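Local coordinates for L-Ribose isomerase (PDB 4Q0S), which probably interconverts L-ribose and its ketose isomer L-ribulose, as a cobalt-containing, cupin-barrel sugar isomerase that binds ribitol, at residues 15-19 against 20-24; 159-162 against 163-167. All coordinates share one frame; numbering follows the deposited sequence.

Contact 1: residues 15-19 against 20-24; sequences TSITR and REYDE
A capping box between Thr18 and Glu21 opens helix 19-35, with Thr18 at the N-cap. Glu21 N donates to Thr18 OG1 at 2.9 Å, and in return Thr18 N donates to Glu21 OE1 at 3.0 Å, so each side chain binds the other's backbone amide. The threonine hydroxyl lies between its own N and carbonyl carbon (chi1 71°), which turns OG1 toward the amide of Glu21, while CG2 rests against Glu21 OE1. Thr18 N reaches this oxygen on its anti side, and a salt bridge from Arg14 to the same OE1 gives the carboxylate a second anchor.

The regular helical bonds start here, Tyr22 N to Thr18 O at 2.9 Å and Asp23 N to Arg19 O at 3.0 Å. Before the cap, Ile17, with CG1 anti to its N, reaches across to the first turn: CG1 packs on Glu21 CB at 3.4 Å, and CD1 meets Tyr22 CB at 3.9 Å near the plane of the tyrosine ring, a hydrophobic staple. Arg19, bent at chi2 and chi3, curls round to Asp23, one turn further along. Its NH2 meets the syn side of Asp23 OD1 at 3.0 Å within the guanidinium plane, although the two flat groups are turned 66° apart. Asp47 also binds this NH2. The next residue, Arg20, bridges through NE to Glu24 OE2 at 3.1 Å, from above the carboxylate plane, and through NH1 to Phe61 O and NH2 to Glu21 OE2 of the second subunit, a reciprocal pairing. Capping box and staple are the classic signature of a helix N-terminus.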
ATOM      1  N   THR A  15     -31.853  11.183  15.697  1.00 45.12           N
ATOM      2  CA  THR A  15     -32.662  10.001  15.412  1.00 45.21           C
ATOM      3  C   THR A  15     -32.323   9.476  14.025  1.00 44.02           C
ATOM      4  O   THR A  15     -32.870   8.472  13.571  1.00 43.73           O
ATOM      5  CB  THR A  15     -34.174  10.322  15.466  1.00 45.99           C
ATOM      6  OG1 THR A  15     -34.497  11.300  14.466  1.00 47.90           O
ATOM      7  CG2 THR A  15     -34.552  10.863  16.836  1.00 47.55           C
ATOM      8  N   SER A  16     -31.417  10.172  13.353  1.00 42.62           N
ATOM      9  CA  SER A  16     -30.996   9.771  12.022  1.00 41.62           C
ATOM     10  C   SER A  16     -29.704  10.480  11.668  1.00 39.87           C
ATOM     11  O   SER A  16     -29.200  11.303  12.432  1.00 39.90           O
ATOM     12  CB  SER A  16     -32.069  10.121  10.992  1.00 42.11           C
ATOM     13  OG  SER A  16     -32.188  11.526  10.852  1.00 43.68           O
ATOM     14  N   ILE A  17     -29.173  10.151  10.500  1.00 39.00           N
ATOM     15  CA  ILE A  17     -27.937  10.747  10.026  1.00 37.13           C
ATOM     16  C   ILE A  17     -28.242  11.495   8.731  1.00 36.16           C
ATOM     17  O   ILE A  17     -28.942  10.977   7.862  1.00 36.37           O
ATOM     18  CB  ILE A  17     -26.871   9.647   9.782  1.00 36.36           C
ATOM     19  CG1 ILE A  17     -25.601  10.254   9.189  1.00 35.90           C
ATOM     20  CG2 ILE A  17     -27.429   8.574   8.866  1.00 35.18           C
ATOM     21  CD1 ILE A  17     -24.477   9.248   9.018  1.00 35.93           C
ATOM     22  N   THR A  18     -27.739  12.718   8.609  1.00 35.59           N
ATOM     23  CA  THR A  18     -27.989  13.499   7.405  1.00 34.04           C
ATOM     24  C   THR A  18     -27.301  12.850   6.215  1.00 33.61           C
ATOM     25  O   THR A  18     -26.321  12.123   6.376  1.00 32.80           O
ATOM     26  CB  THR A  18     -27.464  14.942   7.540  1.00 34.87           C
ATOM     27  OG1 THR A  18     -26.031  14.941   7.511  1.00 31.45           O
ATOM     28  CG2 THR A  18     -27.948  15.560   8.845  1.00 30.08           C
ATOM     29  N   ARG A  19     -27.823  13.106   5.020  1.00 31.63           N
ATOM     30  CA  ARG A  19     -27.242  12.561   3.806  1.00 32.71           C
ATOM     31  C   ARG A  19     -25.783  12.986   3.702  1.00 32.31           C
ATOM     32  O   ARG A  19     -24.936  12.210   3.274  1.00 32.85           O
ATOM     33  CB  ARG A  19     -28.022  13.042   2.578  1.00 32.82           C
ATOM     34  CG  ARG A  19     -27.344  12.756   1.245  1.00 33.47           C
ATOM     35  CD  ARG A  19     -26.966  11.289   1.092  1.00 34.51           C
ATOM     36  NE  ARG A  19     -28.126  10.400   1.060  1.00 34.93           N
ATOM     37  CZ  ARG A  19     -28.040   9.079   0.941  1.00 35.25           C
ATOM     38  NH1 ARG A  19     -29.139   8.337   0.917  1.00 33.78           N
ATOM     39  NH2 ARG A  19     -26.849   8.500   0.846  1.00 33.93           N
ATOM     40  N   ARG A  20     -25.483  14.213   4.110  1.00 32.46           N
ATOM     41  CA  ARG A  20     -24.108  14.686   4.047  1.00 32.36           C
ATOM     42  C   ARG A  20     -23.209  13.924   5.026  1.00 31.83           C
ATOM     43  O   ARG A  20     -22.096  13.524   4.676  1.00 31.95           O
ATOM     44  CB  ARG A  20     -24.033  16.184   4.338  1.00 30.51           C
ATOM     45  CG  ARG A  20     -22.609  16.723   4.334  1.00 29.64           C
ATOM     46  CD  ARG A  20     -22.571  18.201   4.640  1.00 27.77           C
ATOM     47  NE  ARG A  20     -21.219  18.666   4.923  1.00 26.02           N
ATOM     48  CZ  ARG A  20     -20.903  19.939   5.140  1.00 29.54           C
ATOM     49  NH1 ARG A  20     -21.849  20.869   5.099  1.00 30.95           N
ATOM     50  NH2 ARG A  20     -19.650  20.283   5.415  1.00 27.72           N
ATOM     51  N   GLU A  21     -23.680  13.719   6.251  1.00 32.05           N
ATOM     52  CA  GLU A  21     -22.873  12.995   7.225  1.00 31.05           C
ATOM     53  C   GLU A  21     -22.647  11.569   6.736  1.00 29.80           C
ATOM     54  O   GLU A  21     -21.541  11.040   6.839  1.00 29.57           O
ATOM     55  CB  GLU A  21     -23.552  12.963   8.596  1.00 30.26           C
ATOM     56  CG  GLU A  21     -23.747  14.322   9.253  1.00 30.78           C
ATOM     57  CD  GLU A  21     -24.555  14.214  10.535  1.00 32.54           C
ATOM     58  OE1 GLU A  21     -25.539  13.440  10.538  1.00 31.97           O
ATOM     59  OE2 GLU A  21     -24.221  14.898  11.527  1.00 27.66           O
ATOM     60  N   TYR A  22     -23.692  10.956   6.185  1.00 28.51           N
ATOM     61  CA  TYR A  22     -23.585   9.592   5.700  1.00 28.63           C
ATOM     62  C   TYR A  22     -22.554   9.448   4.591  1.00 28.90           C
ATOM     63  O   TYR A  22     -21.632   8.637   4.685  1.00 29.23           O
ATOM     64  CB  TYR A  22     -24.926   9.079   5.180  1.00 28.20           C
ATOM     65  CG  TYR A  22     -24.863   7.607   4.863  1.00 28.34           C
ATOM     66  CD1 TYR A  22     -24.977   6.659   5.876  1.00 28.10           C
ATOM     67  CD2 TYR A  22     -24.608   7.161   3.566  1.00 27.81           C
ATOM     68  CE1 TYR A  22     -24.836   5.300   5.607  1.00 29.33           C
ATOM     69  CE2 TYR A  22     -24.463   5.807   3.285  1.00 27.81           C
ATOM     70  CZ  TYR A  22     -24.579   4.881   4.310  1.00 29.76           C
ATOM     71  OH  TYR A  22     -24.452   3.538   4.042  1.00 30.46           O
ATOM     72  N   ASP A  23     -22.723  10.230   3.532  1.00 29.23           N
ATOM     73  CA  ASP A  23     -21.802  10.180   2.406  1.00 29.94           C
ATOM     74  C   ASP A  23     -20.353  10.476   2.770  1.00 28.93           C
ATOM     75  O   ASP A  23     -19.453   9.734   2.376  1.00 29.52           O
ATOM     76  CB  ASP A  23     -22.260  11.135   1.306  1.00 28.28           C
ATOM     77  CG  ASP A  23     -23.415  10.580   0.511  1.00 31.35           C
ATOM     78  OD1 ASP A  23     -24.025   9.589   0.965  1.00 32.96           O
ATOM     79  OD2 ASP A  23     -23.723  11.132  -0.565  1.00 32.02           O
ATOM     80  N   GLU A  24     -20.112  11.547   3.515  1.00 27.90           N
ATOM     81  CA  GLU A  24     -18.737  11.875   3.875  1.00 28.43           C
ATOM     82  C   GLU A  24     -18.122  10.720   4.666  1.00 29.00           C
ATOM     83  O   GLU A  24     -16.954  10.379   4.481  1.00 27.41           O
ATOM     84  CB  GLU A  24     -18.684  13.178   4.682  1.00 27.79           C
ATOM     85  CG  GLU A  24     -19.332  14.359   3.967  1.00 30.39           C
ATOM     86  CD  GLU A  24     -19.050  15.692   4.633  1.00 30.76           C
ATOM     87  OE1 GLU A  24     -18.889  15.721   5.873  1.00 27.35           O
ATOM     88  OE2 GLU A  24     -19.003  16.717   3.913  1.00 31.54           O
TER

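Contact 2: residues 159-162 against 163-167; sequences SPWP and EGVAL
Val165 and Leu167 bring their methyl groups up to the six-membered part of the Trp161 indole, within a loop that bends after Pro162. The Val165 side chain crosses that of Trp161 at about a right angle: CG1 lies 3.8 Å from Trp161 CZ3, and CB sits 3.9 Å from Trp161 CE3. Leu167 points against the indole, from the direction opposite to Trp161's own side chain, and sets CD2 at the ring edge, near its plane and 4.0 Å from Trp161 CH2. With CG1 anti to the backbone N (chi1 174°), Val165 packs that methyl on the indole, while CG2 lies between Trp161 CE3 and Pro162, 4.0 Å from Pro162 CG and 3.7 Å from Pro162 O.

No direct hydrogen bond joins the two halves. A water spans the mouth of the bend instead, donating to Pro162 O at 3.0 Å and accepting from Val165 N at 3.1 Å.

The whole bend belongs to the long connection between strands 132-137 and 180-185. Trp161 NE1 is bound by Leu178 O, its ring meets Phe136, and Tyr181 touches both Trp161 and Pro162, seating the loop against those two strands.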
ATOM      1  N   SER A 159      -6.759 -12.453  27.488  1.00 29.23           N
ATOM      2  CA  SER A 159      -6.371 -11.700  28.671  1.00 29.16           C
ATOM      3  C   SER A 159      -7.541 -10.914  29.247  1.00 28.31           C
ATOM      4  O   SER A 159      -8.597 -10.787  28.624  1.00 26.78           O
ATOM      5  CB  SER A 159      -5.258 -10.710  28.317  1.00 28.80           C
ATOM      6  OG  SER A 159      -4.211 -11.340  27.608  1.00 30.44           O
ATOM      7  N   PRO A 160      -7.375 -10.393  30.469  1.00 29.12           N
ATOM      8  CA  PRO A 160      -8.473  -9.616  31.039  1.00 29.44           C
ATOM      9  C   PRO A 160      -8.499  -8.283  30.305  1.00 29.81           C
ATOM     10  O   PRO A 160      -7.554  -7.941  29.586  1.00 30.27           O
ATOM     11  CB  PRO A 160      -8.064  -9.455  32.500  1.00 28.16           C
ATOM     12  CG  PRO A 160      -6.566  -9.468  32.435  1.00 30.36           C
ATOM     13  CD  PRO A 160      -6.293 -10.584  31.454  1.00 28.18           C
ATOM     14  N   TRP A 161      -9.577  -7.535  30.482  1.00 28.85           N
ATOM     15  CA  TRP A 161      -9.702  -6.241  29.846  1.00 29.08           C
ATOM     16  C   TRP A 161      -8.684  -5.277  30.425  1.00 31.15           C
ATOM     17  O   TRP A 161      -8.326  -5.369  31.601  1.00 30.73           O
ATOM     18  CB  TRP A 161     -11.071  -5.640  30.122  1.00 29.61           C
ATOM     19  CG  TRP A 161     -12.204  -6.159  29.329  1.00 28.50           C
ATOM     20  CD1 TRP A 161     -12.416  -7.443  28.924  1.00 28.80           C
ATOM     21  CD2 TRP A 161     -13.360  -5.416  28.938  1.00 28.80           C
ATOM     22  NE1 TRP A 161     -13.642  -7.547  28.308  1.00 28.92           N
ATOM     23  CE2 TRP A 161     -14.242  -6.316  28.304  1.00 27.86           C
ATOM     24  CE3 TRP A 161     -13.739  -4.072  29.067  1.00 27.79           C
ATOM     25  CZ2 TRP A 161     -15.479  -5.918  27.799  1.00 29.59           C
ATOM     26  CZ3 TRP A 161     -14.968  -3.676  28.566  1.00 29.23           C
ATOM     27  CH2 TRP A 161     -15.825  -4.597  27.939  1.00 29.87           C
ATOM     28  N   PRO A 162      -8.179  -4.353  29.600  1.00 31.06           N
ATOM     29  CA  PRO A 162      -7.223  -3.399  30.156  1.00 33.31           C
ATOM     30  C   PRO A 162      -8.143  -2.437  30.910  1.00 34.48           C
ATOM     31  O   PRO A 162      -9.365  -2.505  30.747  1.00 34.02           O
ATOM     32  CB  PRO A 162      -6.602  -2.765  28.913  1.00 33.05           C
ATOM     33  CG  PRO A 162      -7.735  -2.800  27.923  1.00 33.25           C
ATOM     34  CD  PRO A 162      -8.306  -4.194  28.143  1.00 31.73           C
ATOM     35  N   GLU A 163      -7.592  -1.557  31.731  1.00 36.41           N
ATOM     36  CA  GLU A 163      -8.441  -0.625  32.460  1.00 39.52           C
ATOM     37  C   GLU A 163      -8.844   0.601  31.644  1.00 39.05           C
ATOM     38  O   GLU A 163      -8.167   0.974  30.688  1.00 36.82           O
ATOM     39  CB  GLU A 163      -7.737  -0.152  33.727  1.00 44.76           C
ATOM     40  CG  GLU A 163      -7.506  -1.238  34.754  1.00 51.09           C
ATOM     41  CD  GLU A 163      -6.920  -0.681  36.027  1.00 54.85           C
ATOM     42  OE1 GLU A 163      -5.832  -0.064  35.956  1.00 57.12           O
ATOM     43  OE2 GLU A 163      -7.549  -0.852  37.094  1.00 57.18           O
ATOM     44  N   GLY A 164      -9.959   1.214  32.039  1.00 38.63           N
ATOM     45  CA  GLY A 164     -10.430   2.421  31.386  1.00 38.51           C
ATOM     46  C   GLY A 164     -11.098   2.304  30.032  1.00 38.60           C
ATOM     47  O   GLY A 164     -10.963   3.200  29.202  1.00 38.79           O
ATOM     48  N   VAL A 165     -11.822   1.216  29.796  1.00 38.79           N
ATOM     49  CA  VAL A 165     -12.501   1.055  28.519  1.00 35.29           C
ATOM     50  C   VAL A 165     -13.874   1.720  28.609  1.00 36.40           C
ATOM     51  O   VAL A 165     -14.755   1.244  29.324  1.00 34.92           O
ATOM     52  CB  VAL A 165     -12.672  -0.437  28.156  1.00 34.86           C
ATOM     53  CG1 VAL A 165     -13.506  -0.581  26.889  1.00 30.89           C
ATOM     54  CG2 VAL A 165     -11.303  -1.082  27.958  1.00 33.57           C
ATOM     55  N   ALA A 166     -14.044   2.828  27.892  1.00 33.98           N
ATOM     56  CA  ALA A 166     -15.310   3.553  27.890  1.00 33.84           C
ATOM     57  C   ALA A 166     -16.321   2.843  26.999  1.00 33.52           C
ATOM     58  O   ALA A 166     -16.091   2.665  25.803  1.00 35.25           O
ATOM     59  CB  ALA A 166     -15.100   4.986  27.401  1.00 31.90           C
ATOM     60  N   LEU A 167     -17.438   2.439  27.590  1.00 33.72           N
ATOM     61  CA  LEU A 167     -18.490   1.747  26.864  1.00 31.99           C
ATOM     62  C   LEU A 167     -19.636   2.711  26.560  1.00 33.09           C
ATOM     63  O   LEU A 167     -19.801   3.727  27.234  1.00 33.35           O
ATOM     64  CB  LEU A 167     -19.000   0.567  27.697  1.00 32.23           C
ATOM     65  CG  LEU A 167     -17.991  -0.545  27.999  1.00 31.95           C
ATOM     66  CD1 LEU A 167     -18.626  -1.590  28.912  1.00 29.04           C
ATOM     67  CD2 LEU A 167     -17.538  -1.188  26.695  1.00 29.00           C
TER
HETATM   68  O   HOH W   1     -12.085  -1.441  31.316  1.00 42.34           O

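Overall arrangement
Contact 1 and contact 2 lie in separate parts of the chain, with centres 30 Å apart and nearest atoms about 18 Å apart. They share no helix or strand. Contact 1 is partly buried and mostly polar: charged groups and backbone amides fix a helix start that also meets the second subunit, with Ile17 and Tyr22 as its buried apolar side. Contact 2 is a surface contact, touched by no other chain of the assembly, and relies on apolar packing around one indole plus a bridging water. Thus 15-24 sets the beginning of helix 19-35, whereas 159-167 folds an irregular loop onto the edge of the five-stranded sheet.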